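PDB 4N83: ribonucleoside-diphosphate reductase subunit beta, which serves as the dimanganese-binding NrdF subunit of a class Ib ribonucleotide reductase, the enzyme that converts ribonucleotides into deoxyribonucleotides, highly active with either a manganese or an iron cofactor. Local coordinates for the interface of chains A and B. Numbering follows the deposited sequence. Chains: chain A/B, Ribonucleoside-diphosphate reductase subunit beta.

Contact 1 and contact 2 lie about 25 Å apart, centre to centre, in the same two-fold interface between NrdF chains, and each has a twin with the chains exchanged. Helix 84-111 of chain B enters both, through B:Asn92 and B:Phe95 in contact 1 and marginally through B:Ser105 in contact 2. Contact 1 packs helices and a loop near the dimer axis, whereas in contact 2 an N-terminal segment of chain A reaches over the helices of chain B. The centre of contact 2 is about 7 Å from B:Tyr104, the predicted active-site tyrosine, so each arm lies near the partner's tyrosine. This fits the beta dimer of the family.

Contact 1: the interface of chains A and B. Residues chain A 29, 31, 95, 98-99, 102; chain B 22, 26-27, 92, 95.
B:Asn92 lies against one face of the A:Phe95 ring, backbone and side chain alike, where the long helices 84-111 of the two NrdF subunits meet in the all-helical ribonucleotide reductase small-chain fold. The packing is by van der Waals contact, and no N or O of one chain is within bonding distance of an N or O of the other.

The A:Phe95 ring has CG anti to the backbone N (chi1 160°), which carries it towards chain B. CA of B:Asn92 sits 3.5 Å from CD1 of A:Phe95, and the amide nitrogen ND2 is 3.5 Å from CE1, the carboxamide plane standing 82° to the ring. One turn further, CD2 of A:Phe95 is 3.7 Å from CD2 of B:Phe95, its symmetry mate, and the rings meet at these ortho carbons rather than face to face. CE1 of A:Phe95 approaches the benzo end of the B:Trp22 indole, 3.5 Å from CH2, with CZ3 of the tryptophan in the phenylalanine ring plane, at its edge.

Aliphatic groups line the rim of the indole. At the benzo edge, CG2 of A:Val99 is 3.9 Å from CZ2 of B:Trp22. The A:Lys102 methylenes run antiparallel to the tryptophan side chain above the NE1 edge, CD 3.7 Å from CE2 of B:Trp22.

B:Thr26 lies between its own B:Trp22 and the residues A:Phe95 and A:Leu31. Within chain B its CG2 methyl covers the indole face opposite A:Lys102; across the interface it meets A:Phe95, while CB rests 3.9 Å from CD2 of A:Leu31. The hydroxyl OG1 turns back to the B:Trp22 carbonyl O, a 2.6 Å hydrogen bond that fixes its rotation and turns the methyl towards the rings.

Contact 2: the interface of chains A and B. Residues chain A 7-9; chain B 63-64, 67, 105, 121, 124-125.
The carboxamide of A:Asn9 lies flat over the ring of B:Phe121, the planes 17° apart, where the N-terminal arm of chain A crosses helices 49-77 and 114-126 of chain B in a ribonucleotide reductase small subunit. The two-fold twin makes the arm contact reciprocal in the dimer.

The tight part is this stack. CB of A:Asn9 sits over the face, 3.6 Å from the centroid of the B:Phe121 ring and shifted towards its rim, a CH-pi contact. With CG anti to the backbone N (chi1 -177°), the amide continues across the same ring, and its carbon CG comes 3.4 Å from CE2 of B:Phe121. The methyl CB of A:Ala7 meets the ring at its CD1/CE1 edge, 3.8 Å from CE1 of B:Phe121, and CA of A:Ala7 also meets CD1 of B:Leu64. Of A:Ala7, A:Ile8 and A:Asn9, A:Ala7 has the most surface buried by chain B, 75 Å².

The arm is anchored by its backbone as well as its side chains. The amide N of A:Ala7 donates to the side-chain carbonyl OD1 of B:Asn125 at 3.1 Å, almost straight (174° at H) and lying in the carbonyl plane.

The looser side is around A:Ile8. Its beta carbon and CG2 methyl rest lightly against B:Thr67, while B:Thr63 touches the A:Ile8 carbonyl O through its methyl, and B:Ser105 hardly takes part. The A:Ile8 amide makes a weak hydrogen bond to the hydroxyl OG1 of B:Thr67. That hydroxyl is itself turned back to its own helix, donating to the B:Thr63 carbonyl O at 2.5 Å from above the carbonyl plane.

Contact 1: the interface of chains A and B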
ATOM      1  N   PHE A  29     -10.013   6.411  -3.260  1.00 71.33           N
ATOM      2  CA  PHE A  29      -9.003   5.882  -4.185  1.00 73.35           C
ATOM      3  C   PHE A  29      -9.057   6.648  -5.510  1.00 73.84           C
ATOM      4  O   PHE A  29     -10.140   7.001  -5.980  1.00 73.56           O
ATOM      5  CB  PHE A  29      -9.246   4.382  -4.419  1.00 74.72           C
ATOM      6  CG  PHE A  29      -8.424   3.781  -5.530  1.00 76.34           C
ATOM      7  CD1 PHE A  29      -7.264   3.070  -5.250  1.00 77.34           C
ATOM      8  CD2 PHE A  29      -8.827   3.899  -6.856  1.00 77.52           C
ATOM      9  CE1 PHE A  29      -6.515   2.504  -6.271  1.00 78.48           C
ATOM     10  CE2 PHE A  29      -8.080   3.339  -7.880  1.00 78.74           C
ATOM     11  CZ  PHE A  29      -6.922   2.640  -7.587  1.00 79.15           C
ATOM     12  N   LEU A  31      -6.515   7.672  -9.439  1.00 78.39           N
ATOM     13  CA  LEU A  31      -5.333   7.548 -10.293  1.00 79.70           C
ATOM     14  C   LEU A  31      -5.164   8.765 -11.203  1.00 80.91           C
ATOM     15  O   LEU A  31      -6.141   9.363 -11.652  1.00 80.41           O
ATOM     16  CB  LEU A  31      -5.417   6.279 -11.148  1.00 79.76           C
ATOM     17  CG  LEU A  31      -5.139   4.946 -10.450  1.00 79.28           C
ATOM     18  CD1 LEU A  31      -5.493   3.786 -11.368  1.00 79.43           C
ATOM     19  CD2 LEU A  31      -3.687   4.850 -10.004  1.00 79.39           C
ATOM     20  N   PHE A  95       0.606   3.158  -0.077  1.00 75.29           N
ATOM     21  CA  PHE A  95       0.316   3.042  -1.507  1.00 75.22           C
ATOM     22  C   PHE A  95      -0.125   4.383  -2.096  1.00 74.60           C
ATOM     23  O   PHE A  95       0.358   4.786  -3.155  1.00 75.98           O
ATOM     24  CB  PHE A  95      -0.747   1.971  -1.769  1.00 75.07           C
ATOM     25  CG  PHE A  95      -1.427   2.105  -3.104  1.00 75.29           C
ATOM     26  CD1 PHE A  95      -0.694   2.061  -4.283  1.00 75.91           C
ATOM     27  CD2 PHE A  95      -2.802   2.277  -3.182  1.00 75.16           C
ATOM     28  CE1 PHE A  95      -1.319   2.194  -5.512  1.00 76.15           C
ATOM     29  CE2 PHE A  95      -3.433   2.404  -4.406  1.00 75.28           C
ATOM     30  CZ  PHE A  95      -2.692   2.362  -5.574  1.00 75.59           C
ATOM     31  N   SER A  98       2.617   6.791  -2.767  1.00 74.35           N
ATOM     32  CA  SER A  98       3.285   6.514  -4.047  1.00 75.63           C
ATOM     33  C   SER A  98       2.497   7.082  -5.230  1.00 75.45           C
ATOM     34  O   SER A  98       3.091   7.532  -6.211  1.00 76.64           O
ATOM     35  CB  SER A  98       3.517   5.009  -4.247  1.00 75.77           C
ATOM     36  OG  SER A  98       4.734   4.591  -3.649  1.00 76.63           O
ATOM     37  N   VAL A  99       1.168   7.049  -5.137  1.00 74.80           N
ATOM     38  CA  VAL A  99       0.307   7.633  -6.168  1.00 74.55           C
ATOM     39  C   VAL A  99       0.511   9.146  -6.217  1.00 75.12           C
ATOM     40  O   VAL A  99       0.541   9.736  -7.298  1.00 75.13           O
ATOM     41  CB  VAL A  99      -1.187   7.315  -5.928  1.00 73.62           C
ATOM     42  CG1 VAL A  99      -2.072   8.062  -6.920  1.00 73.42           C
ATOM     43  CG2 VAL A  99      -1.438   5.817  -6.032  1.00 73.89           C
ATOM     44  N   LYS A 102       3.823   9.738  -7.953  1.00 83.40           N
ATOM     45  CA  LYS A 102       3.703   9.512  -9.396  1.00 84.14           C
ATOM     46  C   LYS A 102       2.930  10.631 -10.095  1.00 85.00           C
ATOM     47  O   LYS A 102       3.329  11.080 -11.170  1.00 85.93           O
ATOM     48  CB  LYS A 102       3.036   8.160  -9.688  1.00 83.08           C
ATOM     49  CG  LYS A 102       2.771   7.913 -11.168  1.00 82.94           C
ATOM     50  CD  LYS A 102       2.265   6.507 -11.435  1.00 82.78           C
ATOM     51  CE  LYS A 102       1.681   6.388 -12.836  1.00 82.87           C
ATOM     52  NZ  LYS A 102       2.669   6.720 -13.898  1.00 83.65           N
TER
ATOM     53  N   TRP B  22       2.752  -1.683 -12.533  1.00 78.28           N
ATOM     54  CA  TRP B  22       1.999  -0.641 -11.833  1.00 78.70           C
ATOM     55  C   TRP B  22       0.701  -0.355 -12.584  1.00 79.20           C
ATOM     56  O   TRP B  22      -0.380  -0.353 -11.993  1.00 78.67           O
ATOM     57  CB  TRP B  22       2.837   0.639 -11.717  1.00 79.65           C
ATOM     58  CG  TRP B  22       2.084   1.824 -11.171  1.00 79.85           C
ATOM     59  CD1 TRP B  22       1.373   2.743 -11.888  1.00 80.40           C
ATOM     60  CD2 TRP B  22       1.979   2.220  -9.797  1.00 79.33           C
ATOM     61  NE1 TRP B  22       0.828   3.681 -11.048  1.00 80.79           N
ATOM     62  CE2 TRP B  22       1.186   3.387  -9.759  1.00 80.08           C
ATOM     63  CE3 TRP B  22       2.476   1.702  -8.594  1.00 78.68           C
ATOM     64  CZ2 TRP B  22       0.875   4.044  -8.566  1.00 79.92           C
ATOM     65  CZ3 TRP B  22       2.167   2.359  -7.408  1.00 78.67           C
ATOM     66  CH2 TRP B  22       1.374   3.518  -7.405  1.00 79.43           C
ATOM     67  N   THR B  26      -2.692  -1.425 -10.405  1.00 74.46           N
ATOM     68  CA  THR B  26      -3.541  -0.310  -9.976  1.00 74.39           C
ATOM     69  C   THR B  26      -4.865  -0.293 -10.734  1.00 74.33           C
ATOM     70  O   THR B  26      -5.913  -0.018 -10.150  1.00 73.96           O
ATOM     71  CB  THR B  26      -2.848   1.051 -10.173  1.00 75.74           C
ATOM     72  OG1 THR B  26      -2.469   1.210 -11.546  1.00 76.18           O
ATOM     73  CG2 THR B  26      -1.617   1.163  -9.283  1.00 76.09           C
ATOM     74  N   GLU B  27      -4.811  -0.587 -12.033  1.00 74.68           N
ATOM     75  CA  GLU B  27      -6.018  -0.677 -12.866  1.00 74.07           C
ATOM     76  C   GLU B  27      -6.867  -1.913 -12.545  1.00 71.70           C
ATOM     77  O   GLU B  27      -8.013  -2.005 -12.984  1.00 71.77           O
ATOM     78  CB  GLU B  27      -5.652  -0.661 -14.354  1.00 75.49           C
ATOM     79  CG  GLU B  27      -5.101   0.676 -14.833  1.00 77.40           C
ATOM     80  CD  GLU B  27      -4.661   0.658 -16.286  1.00 78.98           C
ATOM     81  OE1 GLU B  27      -5.257  -0.089 -17.091  1.00 79.74           O
ATOM     82  OE2 GLU B  27      -3.711   1.397 -16.625  1.00 79.66           O
ATOM     83  N   ASN B  92       1.687  -0.884  -3.578  1.00 72.00           N
ATOM     84  CA  ASN B  92       0.383  -1.281  -4.118  1.00 69.83           C
ATOM     85  C   ASN B  92       0.085  -2.728  -3.757  1.00 68.28           C
ATOM     86  O   ASN B  92      -0.983  -3.036  -3.233  1.00 66.46           O
ATOM     87  CB  ASN B  92       0.340  -1.103  -5.645  1.00 69.71           C
ATOM     88  CG  ASN B  92      -0.824  -1.844  -6.295  1.00 68.86           C
ATOM     89  OD1 ASN B  92      -0.787  -3.065  -6.445  1.00 68.41           O
ATOM     90  ND2 ASN B  92      -1.855  -1.109  -6.695  1.00 69.05           N
ATOM     91  N   PHE B  95      -0.806  -3.232  -0.092  1.00 69.30           N
ATOM     92  CA  PHE B  95      -2.155  -2.740   0.197  1.00 68.28           C
ATOM     93  C   PHE B  95      -3.198  -3.771  -0.223  1.00 66.65           C
ATOM     94  O   PHE B  95      -4.100  -4.090   0.549  1.00 66.29           O
ATOM     95  CB  PHE B  95      -2.413  -1.395  -0.498  1.00 68.95           C
ATOM     96  CG  PHE B  95      -3.874  -1.048  -0.636  1.00 68.59           C
ATOM     97  CD1 PHE B  95      -4.691  -0.946   0.484  1.00 68.48           C
ATOM     98  CD2 PHE B  95      -4.433  -0.819  -1.888  1.00 68.55           C
ATOM     99  CE1 PHE B  95      -6.035  -0.630   0.356  1.00 68.16           C
ATOM    100  CE2 PHE B  95      -5.775  -0.498  -2.020  1.00 68.43           C
ATOM    101  CZ  PHE B  95      -6.577  -0.403  -0.896  1.00 68.04           C
TER

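Contact 2: the interface of chains A and B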
ATOM      1  N   ALA A   7      -4.584 -14.286  12.583  1.00 89.41           N
ATOM      2  CA  ALA A   7      -5.383 -13.927  11.410  1.00 86.38           C
ATOM      3  C   ALA A   7      -6.203 -12.683  11.721  1.00 83.44           C
ATOM      4  O   ALA A   7      -6.924 -12.651  12.718  1.00 83.04           O
ATOM      5  CB  ALA A   7      -6.302 -15.071  11.017  1.00 86.54           C
ATOM      6  N   ILE A   8      -6.093 -11.666  10.870  1.00 80.82           N
ATOM      7  CA  ILE A   8      -6.827 -10.413  11.067  1.00 78.13           C
ATOM      8  C   ILE A   8      -8.332 -10.616  10.847  1.00 76.68           C
ATOM      9  O   ILE A   8      -8.759 -11.138   9.813  1.00 76.06           O
ATOM     10  CB  ILE A   8      -6.281  -9.268  10.173  1.00 77.18           C
ATOM     11  CG1 ILE A   8      -6.908  -7.927  10.573  1.00 75.68           C
ATOM     12  CG2 ILE A   8      -6.507  -9.548   8.690  1.00 77.24           C
ATOM     13  CD1 ILE A   8      -6.221  -6.724   9.962  1.00 75.11           C
ATOM     14  N   ASN A   9      -9.121 -10.212  11.843  1.00 75.46           N
ATOM     15  CA  ASN A   9     -10.574 -10.349  11.814  1.00 74.48           C
ATOM     16  C   ASN A   9     -11.226  -8.975  11.878  1.00 73.27           C
ATOM     17  O   ASN A   9     -11.102  -8.276  12.884  1.00 73.76           O
ATOM     18  CB  ASN A   9     -11.043 -11.205  12.997  1.00 74.91           C
ATOM     19  CG  ASN A   9     -12.543 -11.460  12.986  1.00 74.69           C
ATOM     20  OD1 ASN A   9     -13.220 -11.253  11.977  1.00 74.01           O
ATOM     21  ND2 ASN A   9     -13.069 -11.922  14.116  1.00 74.89           N
TER
ATOM     22  N   THR B  63      -7.290 -16.312   4.923  1.00 76.85           N
ATOM     23  CA  THR B  63      -7.239 -15.065   5.685  1.00 76.89           C
ATOM     24  C   THR B  63      -5.900 -14.938   6.405  1.00 77.89           C
ATOM     25  O   THR B  63      -5.229 -13.911   6.305  1.00 78.32           O
ATOM     26  CB  THR B  63      -8.368 -14.995   6.741  1.00 77.07           C
ATOM     27  OG1 THR B  63      -9.621 -15.332   6.137  1.00 76.45           O
ATOM     28  CG2 THR B  63      -8.463 -13.598   7.352  1.00 76.98           C
ATOM     29  N   LEU B  64      -5.520 -15.998   7.113  1.00 78.88           N
ATOM     30  CA  LEU B  64      -4.280 -16.033   7.891  1.00 80.01           C
ATOM     31  C   LEU B  64      -3.035 -15.861   7.019  1.00 79.68           C
ATOM     32  O   LEU B  64      -2.115 -15.124   7.380  1.00 79.82           O
ATOM     33  CB  LEU B  64      -4.194 -17.352   8.670  1.00 80.87           C
ATOM     34  CG  LEU B  64      -2.970 -17.600   9.556  1.00 82.17           C
ATOM     35  CD1 LEU B  64      -2.743 -16.465  10.546  1.00 82.59           C
ATOM     36  CD2 LEU B  64      -3.132 -18.921  10.289  1.00 83.38           C
ATOM     37  N   THR B  67      -2.853 -12.376   5.733  1.00 71.96           N
ATOM     38  CA  THR B  67      -2.461 -11.478   6.823  1.00 71.79           C
ATOM     39  C   THR B  67      -0.939 -11.359   6.882  1.00 72.86           C
ATOM     40  O   THR B  67      -0.394 -10.265   7.037  1.00 72.19           O
ATOM     41  CB  THR B  67      -2.960 -11.979   8.198  1.00 71.67           C
ATOM     42  OG1 THR B  67      -4.323 -12.408   8.102  1.00 70.26           O
ATOM     43  CG2 THR B  67      -2.856 -10.879   9.246  1.00 72.09           C
ATOM     44  N   SER B 105     -13.294 -11.742   5.661  1.00 56.46           N
ATOM     45  CA  SER B 105     -14.165 -11.355   6.771  1.00 56.57           C
ATOM     46  C   SER B 105     -15.481 -10.756   6.273  1.00 55.33           C
ATOM     47  O   SER B 105     -16.517 -10.904   6.923  1.00 54.68           O
ATOM     48  CB  SER B 105     -13.453 -10.366   7.697  1.00 57.57           C
ATOM     49  OG  SER B 105     -12.305 -10.960   8.279  1.00 58.71           O
ATOM     50  N   PHE B 121     -12.126 -18.395  13.417  1.00 88.84           N
ATOM     51  CA  PHE B 121     -10.875 -17.740  13.813  1.00 90.88           C
ATOM     52  C   PHE B 121     -10.184 -18.442  14.988  1.00 93.68           C
ATOM     53  O   PHE B 121      -8.954 -18.434  15.080  1.00 94.98           O
ATOM     54  CB  PHE B 121     -11.099 -16.249  14.108  1.00 90.59           C
ATOM     55  CG  PHE B 121     -11.123 -15.388  12.874  1.00 89.89           C
ATOM     56  CD1 PHE B 121      -9.941 -14.894  12.335  1.00 90.24           C
ATOM     57  CD2 PHE B 121     -12.321 -15.085  12.241  1.00 89.09           C
ATOM     58  CE1 PHE B 121      -9.955 -14.108  11.193  1.00 89.32           C
ATOM     59  CE2 PHE B 121     -12.341 -14.299  11.100  1.00 88.29           C
ATOM     60  CZ  PHE B 121     -11.157 -13.810  10.575  1.00 88.55           C
ATOM     61  N   THR B 124      -8.386 -21.305  13.195  1.00 98.52           N
ATOM     62  CA  THR B 124      -7.218 -20.873  12.407  1.00 98.07           C
ATOM     63  C   THR B 124      -6.026 -20.508  13.290  1.00 97.83           C
ATOM     64  O   THR B 124      -4.886 -20.872  12.992  1.00 98.03           O
ATOM     65  CB  THR B 124      -7.525 -19.644  11.521  1.00 96.64           C
ATOM     66  OG1 THR B 124      -7.950 -18.549  12.342  1.00 96.90           O
ATOM     67  CG2 THR B 124      -8.598 -19.954  10.486  1.00 95.21           C
ATOM     68  N   ASN B 125      -6.296 -19.779  14.369  1.00 96.74           N
ATOM     69  CA  ASN B 125      -5.249 -19.331  15.284  1.00 96.73           C
ATOM     70  C   ASN B 125      -4.615 -20.467  16.096  1.00 97.64           C
ATOM     71  O   ASN B 125      -3.528 -20.293  16.649  1.00 99.28           O
ATOM     72  CB  ASN B 125      -5.788 -18.244  16.222  1.00 96.68           C
ATOM     73  CG  ASN B 125      -6.117 -16.951  15.490  1.00 95.14           C
ATOM     74  OD1 ASN B 125      -5.404 -16.544  14.571  1.00 93.76           O
ATOM     75  ND2 ASN B 125      -7.197 -16.294  15.900  1.00 94.94           N
TER